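Local coordinates for uncharacterized protein (Nostoc punctiforme, PDB 2R3S) that probably transfers methyl groups from S-adenosylmethionine to an oxygen of an acceptor not yet identified, at residues I98-S103 with V138-A143; G120-S125 with T294-D299; L170-S175 with P239-H244. All blocks are in the same frame, centred on the assembly; numbering follows the deposited sequence. Where two conformers were deposited one is given.

Contact 1 (I98-S103 with V138-A143); sequences IEFLLS and VQFAKA
Gln-139 O takes the N-H of Ala-143 at 2.8 Å, and both of these residues lean on Glu-99 and Phe-100 across the way. That carbonyl also has Phe-100 CB near it, 4.2 Å from Gln-139 O. The methyl of Ala-143 belongs to the same patch: its CB lies 4.0 Å from Phe-100 N and equally touches Glu-99 CB. Two aromatic rings carry a major part of the contact. Phe-140 presents its edge to a face of Phe-100 in a T-shaped stack: CD2 of Phe-140 stands 3.5 Å above the plane of the Phe-100 ring, over its centre. The planes are 86° apart and the centroids of Phe-100 and Phe-140 4.9 Å. Phe-140 CB adds to this, lying 3.7 Å from Phe-100 CD1. In both residues CG is anti to the backbone N (chi1 172° in Phe-100, -175° in Phe-140), which sets each CG beside its own carbonyl carbon. The two rings lie together on one flank of the helix pair. On the other flank Glu-99 and the amide of Gln-139 come near each other; Gln-139 was built in two conformers, so details of that approach are doubtful. Ile-106 and Met-144 also pack on Phe-100. Behind the short helix, Ile-98 and Leu-102 meet Val-14 of the second subunit, while Val-138 and Ala-141 rest on helix 198-211. This is helix-to-helix packing with a T-shaped aromatic pair, joining helix 98-101, which packs beside the second subunit, to helix 136-143 of the O-methyltransferase domain.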
loop_
_atom_site.group_PDB
_atom_site.type_symbol
_atom_site.label_atom_id
_atom_site.label_comp_id
_atom_site.label_asym_id
_atom_site.label_seq_id
_atom_site.Cartn_x
_atom_site.Cartn_y
_atom_site.Cartn_z
ATOM N N ILE A 98 9.523 8.985 6.655
ATOM C CA ILE A 98 9.625 8.134 5.457
ATOM C C ILE A 98 11.082 7.759 5.129
ATOM O O ILE A 98 11.327 6.792 4.411
ATOM C CB ILE A 98 8.961 8.761 4.169
ATOM C CG1 ILE A 98 9.690 10.042 3.713
ATOM C CG2 ILE A 98 7.462 9.006 4.371
ATOM C CD1 ILE A 98 9.312 10.484 2.219
ATOM N N GLU A 99 12.049 8.510 5.639
ATOM C CA GLU A 99 13.456 8.155 5.413
ATOM C C GLU A 99 13.847 6.797 5.982
ATOM O O GLU A 99 14.738 6.122 5.455
ATOM C CB GLU A 99 14.372 9.251 5.940
ATOM C CG GLU A 99 14.377 10.494 5.022
ATOM C CD GLU A 99 15.165 11.676 5.617
ATOM O OE1 GLU A 99 15.919 11.470 6.614
ATOM O OE2 GLU A 99 15.007 12.816 5.092
ATOM N N PHE A 100 13.175 6.409 7.062
ATOM C CA PHE A 100 13.231 5.053 7.584
ATOM C C PHE A 100 12.109 4.188 6.999
ATOM O O PHE A 100 12.391 3.136 6.411
ATOM C CB PHE A 100 13.161 5.052 9.122
ATOM C CG PHE A 100 13.022 3.674 9.700
ATOM C CD1 PHE A 100 14.124 2.838 9.805
ATOM C CD2 PHE A 100 11.800 3.199 10.090
ATOM C CE1 PHE A 100 13.994 1.554 10.288
ATOM C CE2 PHE A 100 11.659 1.911 10.562
ATOM C CZ PHE A 100 12.762 1.085 10.664
ATOM N N LEU A 101 10.845 4.638 7.136
ATOM C CA LEU A 101 9.693 3.775 6.873
ATOM C C LEU A 101 9.595 3.324 5.421
ATOM O O LEU A 101 9.126 2.224 5.148
ATOM C CB LEU A 101 8.390 4.431 7.325
ATOM C CG LEU A 101 8.204 4.623 8.829
ATOM C CD1 LEU A 101 6.983 5.490 9.029
ATOM C CD2 LEU A 101 8.055 3.266 9.547
ATOM N N LEU A 102 10.084 4.162 4.505
ATOM C CA LEU A 102 10.136 3.841 3.091
ATOM C C LEU A 102 11.578 3.657 2.614
ATOM O O LEU A 102 11.837 3.724 1.437
ATOM C CB LEU A 102 9.406 4.922 2.239
ATOM C CG LEU A 102 7.898 5.057 2.517
ATOM C CD1 LEU A 102 7.222 5.942 1.511
ATOM C CD2 LEU A 102 7.189 3.693 2.589
ATOM N N SER A 103 12.501 3.378 3.523
ATOM C CA SER A 103 13.840 2.942 3.137
ATOM C C SER A 103 13.760 1.604 2.450
ATOM O O SER A 103 13.059 0.704 2.912
ATOM C CB SER A 103 14.761 2.763 4.345
ATOM O OG SER A 103 15.994 2.194 3.920
ATOM N N VAL A 138 20.749 3.744 11.816
ATOM C CA VAL A 138 21.116 5.159 11.783
ATOM C C VAL A 138 19.947 5.957 11.217
ATOM O O VAL A 138 19.591 6.990 11.782
ATOM C CB VAL A 138 22.431 5.399 11.003
ATOM C CG1 VAL A 138 22.836 6.914 10.972
ATOM C CG2 VAL A 138 23.534 4.552 11.606
ATOM N N GLN A 139 19.336 5.470 10.136
ATOM C CA GLN A 139 18.147 6.123 9.593
ATOM C C GLN A 139 17.006 6.137 10.604
ATOM O O GLN A 139 16.351 7.166 10.764
ATOM C CB GLN A 139 17.680 5.492 8.272
ATOM C CG GLN A 139 18.516 5.879 7.070
ATOM C CD GLN A 139 18.718 7.381 6.966
ATOM O OE1 GLN A 139 17.757 8.135 6.814
ATOM N NE2 GLN A 139 19.975 7.821 7.092
ATOM N N PHE A 140 16.780 5.020 11.307
ATOM C CA PHE A 140 15.753 5.014 12.337
ATOM C C PHE A 140 16.047 6.099 13.363
ATOM O O PHE A 140 15.174 6.901 13.683
ATOM C CB PHE A 140 15.640 3.668 13.038
ATOM C CG PHE A 140 14.493 3.601 14.020
ATOM C CD1 PHE A 140 14.613 4.136 15.288
ATOM C CD2 PHE A 140 13.294 3.034 13.657
ATOM C CE1 PHE A 140 13.563 4.099 16.182
ATOM C CE2 PHE A 140 12.227 2.988 14.539
ATOM C CZ PHE A 140 12.366 3.510 15.811
ATOM N N ALA A 141 17.275 6.105 13.890
ATOM C CA ALA A 141 17.652 7.040 14.937
ATOM C C ALA A 141 17.486 8.514 14.527
ATOM O O ALA A 141 17.097 9.360 15.344
ATOM C CB ALA A 141 19.094 6.774 15.418
ATOM N N LYS A 142 17.811 8.832 13.282
ATOM C CA LYS A 142 17.661 10.196 12.791
ATOM C C LYS A 142 16.209 10.535 12.469
ATOM O O LYS A 142 15.755 11.643 12.744
ATOM C CB LYS A 142 18.518 10.435 11.531
ATOM C CG LYS A 142 20.031 10.299 11.721
ATOM C CD LYS A 142 20.780 10.762 10.458
ATOM C CE LYS A 142 22.253 10.374 10.426
ATOM N NZ LYS A 142 22.973 10.755 11.668
ATOM N N ALA A 143 15.492 9.601 11.860
ATOM C CA ALA A 143 14.202 9.908 11.230
ATOM C C ALA A 143 13.007 9.715 12.165
ATOM O O ALA A 143 11.968 10.338 11.981
ATOM C CB ALA A 143 14.014 9.049 9.963
#

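Contact 2 (G120-S125 with T294-D299); sequences GGTAIS and TTPNGD
Thr-122 enters the bend at Thr-295 with its backbone and side chain together. Its N-H reaches Thr-295 O at 3.0 Å with an angle of 147° at the hydrogen. From there the side chain can be followed outward. Thr-122 CB sits against the peptide joining Thr-294 and Thr-295, and its closest neighbour there is Thr-295 O at 3.4 Å. At the branch, the methyl CG2 of Thr-122 lies 3.6 Å from Thr-295 C, with Pro-296 CD a little further off. The hydroxyl takes the other course: with OG1 anti to the backbone N (chi1 -171°), it donates to Ala-293 O at the end of helix 282-294 and accepts from Ile-124 N at 3.1 Å. Two bonds thus fix its rotation. Beyond it, Ile-124 CD1 covers Thr-294 CA.

Gly-121 lets the two loops come this close, because a CB there would run into Pro-296 O, which instead receives a CA-H contact from Gly-121 CA at 3.5 Å. Arg-54 of the second subunit bonds to both Gly-120 O and Gly-298 O, tying the two loops to the dimer partner. Thr-122 forms an ST turn, here placed where two loops following helices of the methyltransferase domain meet beside the subunit interface.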
loop_
_atom_site.group_PDB
_atom_site.type_symbol
_atom_site.label_atom_id
_atom_site.label_comp_id
_atom_site.label_asym_id
_atom_site.label_seq_id
_atom_site.Cartn_x
_atom_site.Cartn_y
_atom_site.Cartn_z
ATOM N N GLY A 120 9.388 -18.860 6.968
ATOM C CA GLY A 120 9.109 -18.567 8.390
ATOM C C GLY A 120 9.912 -17.407 8.969
ATOM O O GLY A 120 10.169 -17.334 10.170
ATOM N N GLY A 121 10.331 -16.504 8.105
ATOM C CA GLY A 121 11.137 -15.378 8.509
ATOM C C GLY A 121 11.679 -14.689 7.288
ATOM O O GLY A 121 11.413 -15.119 6.166
ATOM N N THR A 122 12.460 -13.639 7.504
ATOM C CA THR A 122 12.868 -12.753 6.424
ATOM C C THR A 122 13.584 -13.501 5.288
ATOM O O THR A 122 14.454 -14.309 5.529
ATOM C CB THR A 122 13.758 -11.565 6.909
ATOM O OG1 THR A 122 13.928 -10.642 5.827
ATOM C CG2 THR A 122 15.140 -12.041 7.370
ATOM N N ALA A 123 13.161 -13.207 4.061
ATOM C CA ALA A 123 13.827 -13.630 2.839
ATOM C C ALA A 123 14.996 -12.691 2.440
ATOM O O ALA A 123 15.664 -12.927 1.427
ATOM C CB ALA A 123 12.807 -13.673 1.710
ATOM N N ILE A 124 15.214 -11.624 3.210
ATOM C CA ILE A 124 16.317 -10.712 2.974
ATOM C C ILE A 124 17.626 -11.418 3.323
ATOM O O ILE A 124 17.735 -12.119 4.356
ATOM C CB ILE A 124 16.223 -9.418 3.859
ATOM C CG1 ILE A 124 14.984 -8.583 3.522
ATOM C CG2 ILE A 124 17.488 -8.564 3.711
ATOM C CD1 ILE A 124 14.637 -7.462 4.625
ATOM N N SER A 125 18.634 -11.190 2.482
ATOM C CA SER A 125 19.943 -11.805 2.686
ATOM C C SER A 125 20.397 -11.605 4.124
ATOM O O SER A 125 20.175 -10.548 4.733
ATOM C CB SER A 125 21.022 -11.261 1.708
ATOM N N THR A 294 11.212 -8.640 7.934
ATOM C CA THR A 294 12.497 -7.977 8.102
ATOM C C THR A 294 13.502 -8.655 9.043
ATOM O O THR A 294 14.656 -8.264 9.052
ATOM C CB THR A 294 12.320 -6.532 8.605
ATOM O OG1 THR A 294 11.747 -6.535 9.917
ATOM C CG2 THR A 294 11.498 -5.670 7.632
ATOM N N THR A 295 13.051 -9.600 9.861
ATOM C CA THR A 295 13.870 -10.278 10.855
ATOM C C THR A 295 13.670 -11.804 10.681
ATOM O O THR A 295 12.652 -12.243 10.096
ATOM C CB THR A 295 13.520 -9.880 12.306
ATOM O OG1 THR A 295 12.286 -10.487 12.696
ATOM C CG2 THR A 295 13.427 -8.359 12.507
ATOM N N PRO A 296 14.669 -12.623 11.097
ATOM C CA PRO A 296 14.512 -14.086 10.986
ATOM C C PRO A 296 13.487 -14.744 11.920
ATOM O O PRO A 296 12.857 -15.686 11.499
ATOM C CB PRO A 296 15.945 -14.631 11.256
ATOM C CG PRO A 296 16.862 -13.417 11.040
ATOM C CD PRO A 296 16.026 -12.257 11.550
ATOM N N ASN A 297 13.375 -14.292 13.165
ATOM C CA ASN A 297 12.550 -14.887 14.208
ATOM C C ASN A 297 11.850 -13.840 15.091
ATOM O O ASN A 297 11.425 -14.172 16.196
ATOM C CB ASN A 297 13.401 -15.761 15.169
ATOM C CG ASN A 297 14.541 -16.518 14.481
ATOM O OD1 ASN A 297 14.311 -17.397 13.642
ATOM N ND2 ASN A 297 15.788 -16.205 14.880
ATOM N N GLY A 298 11.805 -12.577 14.675
ATOM C CA GLY A 298 11.187 -11.536 15.504
ATOM C C GLY A 298 9.655 -11.675 15.492
ATOM O O GLY A 298 9.111 -12.376 14.654
ATOM N N ASP A 299 8.973 -10.987 16.404
ATOM C CA ASP A 299 7.510 -11.077 16.539
ATOM C C ASP A 299 7.034 -9.899 17.358
ATOM O O ASP A 299 7.824 -9.288 18.084
ATOM C CB ASP A 299 7.144 -12.384 17.260
ATOM C CG ASP A 299 5.734 -12.915 16.930
ATOM O OD1 ASP A 299 4.888 -12.230 16.315
ATOM O OD2 ASP A 299 5.505 -14.067 17.315
#

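Contact 3 (L170-S175 with P239-H244); sequences LDISAS and PNFLHH. With EDO (1,2-ethanediol), chain E.
In Phe-241 CG is set anti to the backbone N (chi1 -162°), while Ser-173 OG stands between its own N and carbonyl carbon (chi1 64°). Ser-173 OG donates to Ile-172 O, a bond modelled short at 2.5 Å, and also comes to 3.1 Å from Phe-241 CD1, approaching obliquely. On the other ortho carbon, CD2 of Phe-241, Ile-172 CG2 touches at 3.8 Å, also obliquely. Leu-253 and an edge-to-face partner, Phe-245, also hold the phenyl group. An alanine in place of Phe-241 would probably leave Ile-172 CG2 and Phe-245 without their aromatic partner and open a gap beside Ser-173 where the ring had been.

Residues 170-175 run off the end of strand 168-172 and residues 239-244 off its neighbour 233-239, so the contact lies at the carboxyl edge of the parallel sheet in a Rossmann-like methyltransferase. Relatives bind S-adenosylmethionine at this edge, and an ethanediol, probably from the crystallisation liquor, lies here, with Ser-175 CB 3.5 Å from its C2; its very short polar contacts are doubtful.

Pro-239 packs by CD on Ile-172 O, 3.3 Å away. Its CG is 3.4 Å from Asp-171 OD1, a buried oxygen with no polar partner in the model, while the sister oxygen OD2 accepts from Gly-180 N. Further along, His-244 ND1 donates to Phe-241 O at 3.0 Å, and the His-243 ring puts CD2 over the centre of the His-244 ring.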
loop_
_atom_site.group_PDB
_atom_site.type_symbol
_atom_site.label_atom_id
_atom_site.label_comp_id
_atom_site.label_asym_id
_atom_site.label_seq_id
_atom_site.Cartn_x
_atom_site.Cartn_y
_atom_site.Cartn_z
ATOM N N LEU A 170 20.863 1.930 32.177
ATOM C CA LEU A 170 21.328 1.302 30.967
ATOM C C LEU A 170 20.186 1.440 29.964
ATOM O O LEU A 170 19.025 1.134 30.302
ATOM C CB LEU A 170 21.644 -0.179 31.218
ATOM C CG LEU A 170 22.321 -0.995 30.127
ATOM C CD1 LEU A 170 23.728 -0.498 29.810
ATOM C CD2 LEU A 170 22.339 -2.481 30.547
ATOM N N ASP A 171 20.512 1.916 28.760
ATOM C CA ASP A 171 19.542 2.047 27.663
ATOM C C ASP A 171 19.971 1.152 26.515
ATOM O O ASP A 171 20.839 1.530 25.744
ATOM C CB ASP A 171 19.434 3.506 27.216
ATOM C CG ASP A 171 18.174 3.791 26.377
ATOM O OD1 ASP A 171 17.480 2.824 25.985
ATOM O OD2 ASP A 171 17.898 4.992 26.092
ATOM N N ILE A 172 19.350 -0.034 26.408
ATOM C CA ILE A 172 19.751 -1.057 25.445
ATOM C C ILE A 172 19.027 -0.892 24.096
ATOM O O ILE A 172 17.795 -0.870 24.039
ATOM C CB ILE A 172 19.502 -2.499 26.001
ATOM C CG1 ILE A 172 20.356 -2.750 27.244
ATOM C CG2 ILE A 172 19.788 -3.565 24.933
ATOM C CD1 ILE A 172 20.023 -4.033 27.961
ATOM N N SER A 173 19.818 -0.871 23.019
ATOM C CA SER A 173 19.454 -0.319 21.709
ATOM C C SER A 173 18.927 1.102 21.874
ATOM O O SER A 173 17.824 1.438 21.458
ATOM C CB SER A 173 18.495 -1.212 20.922
ATOM O OG SER A 173 17.272 -1.329 21.600
ATOM N N ALA A 174 19.779 1.929 22.467
ATOM C CA ALA A 174 19.519 3.331 22.713
ATOM C C ALA A 174 19.036 4.111 21.464
ATOM O O ALA A 174 18.248 5.042 21.582
ATOM C CB ALA A 174 20.773 3.961 23.314
ATOM N N SER A 175 19.476 3.718 20.271
ATOM C CA SER A 175 18.993 4.350 19.042
ATOM C C SER A 175 19.239 5.863 19.108
ATOM O O SER A 175 20.367 6.285 19.343
ATOM C CB SER A 175 17.520 3.951 18.795
ATOM O OG SER A 175 16.973 4.601 17.672
ATOM N N PRO A 239 13.778 -0.090 24.765
ATOM C CA PRO A 239 12.816 0.493 23.843
ATOM C C PRO A 239 12.904 -0.152 22.464
ATOM O O PRO A 239 13.959 -0.156 21.873
ATOM C CB PRO A 239 13.228 1.963 23.793
ATOM C CG PRO A 239 14.556 2.063 24.498
ATOM C CD PRO A 239 15.009 0.710 24.833
ATOM N N ASN A 240 11.800 -0.703 21.979
ATOM C CA ASN A 240 11.703 -1.273 20.629
ATOM C C ASN A 240 12.887 -2.181 20.230
ATOM O O ASN A 240 13.398 -2.122 19.082
ATOM C CB ASN A 240 11.471 -0.167 19.567
ATOM C CG ASN A 240 10.063 0.402 19.600
ATOM O OD1 ASN A 240 9.083 -0.329 19.460
ATOM N ND2 ASN A 240 9.959 1.723 19.769
ATOM N N PHE A 241 13.283 -3.056 21.160
ATOM C CA PHE A 241 14.368 -4.008 20.916
ATOM C C PHE A 241 13.918 -5.441 20.870
ATOM O O PHE A 241 14.292 -6.177 19.977
ATOM C CB PHE A 241 15.448 -3.888 22.001
ATOM C CG PHE A 241 16.788 -4.506 21.604
ATOM C CD1 PHE A 241 17.374 -4.218 20.371
ATOM C CD2 PHE A 241 17.467 -5.351 22.468
ATOM C CE1 PHE A 241 18.594 -4.771 20.007
ATOM C CE2 PHE A 241 18.700 -5.902 22.098
ATOM C CZ PHE A 241 19.248 -5.610 20.871
ATOM N N LEU A 242 13.129 -5.862 21.843
ATOM C CA LEU A 242 12.936 -7.304 22.042
ATOM C C LEU A 242 12.192 -7.972 20.907
ATOM O O LEU A 242 12.451 -9.126 20.616
ATOM C CB LEU A 242 12.235 -7.604 23.376
ATOM C CG LEU A 242 13.055 -7.433 24.667
ATOM C CD1 LEU A 242 12.156 -7.887 25.812
ATOM C CD2 LEU A 242 14.399 -8.222 24.642
ATOM N N HIS A 243 11.282 -7.243 20.254
ATOM C CA HIS A 243 10.508 -7.783 19.115
ATOM C C HIS A 243 11.283 -8.343 17.924
ATOM O O HIS A 243 10.723 -9.103 17.123
ATOM C CB HIS A 243 9.472 -6.753 18.602
ATOM C CG HIS A 243 10.022 -5.406 18.214
ATOM N ND1 HIS A 243 9.495 -4.231 18.713
ATOM C CD2 HIS A 243 10.988 -5.042 17.334
ATOM C CE1 HIS A 243 10.115 -3.201 18.159
ATOM N NE2 HIS A 243 11.031 -3.668 17.323
ATOM N N HIS A 244 12.555 -7.971 17.789
ATOM C CA HIS A 244 13.446 -8.493 16.725
ATOM C C HIS A 244 13.931 -9.937 16.886
ATOM O O HIS A 244 14.380 -10.551 15.925
ATOM C CB HIS A 244 14.685 -7.607 16.633
ATOM C CG HIS A 244 14.383 -6.200 16.240
ATOM N ND1 HIS A 244 14.506 -5.145 17.115
ATOM C CD2 HIS A 244 13.922 -5.676 15.073
ATOM C CE1 HIS A 244 14.151 -4.029 16.497
ATOM N NE2 HIS A 244 13.785 -4.324 15.262
HETATM C C1 EDO E . 15.044 1.381 19.563
HETATM O O1 EDO E . 15.833 0.538 20.480
HETATM C C2 EDO E . 15.408 1.318 18.069
HETATM O O2 EDO E . 14.773 0.288 17.290
#

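Contact 3 is the buried one of the three, at the end of the central sheet; contacts 1 and 2 are only partly buried and both reach the second subunit. Their chemistry follows their place. Contact 1 joins two helices by apolar and aromatic packing, contact 2 joins two loops through one backbone bond and close packing round Thr-122, and contact 3 mixes a phenyl ring, a proline and the Ser-173 hydroxyl. Contact 3 meets both others: Ser-175 OG lies 3.4 Å from Phe-140 CD1 of contact 1, and Asp-299 N of contact 2 probably bonds to His-243 O at 2.7 Å. Contacts 1 and 2 do not touch, their nearest atoms being about 8 Å apart.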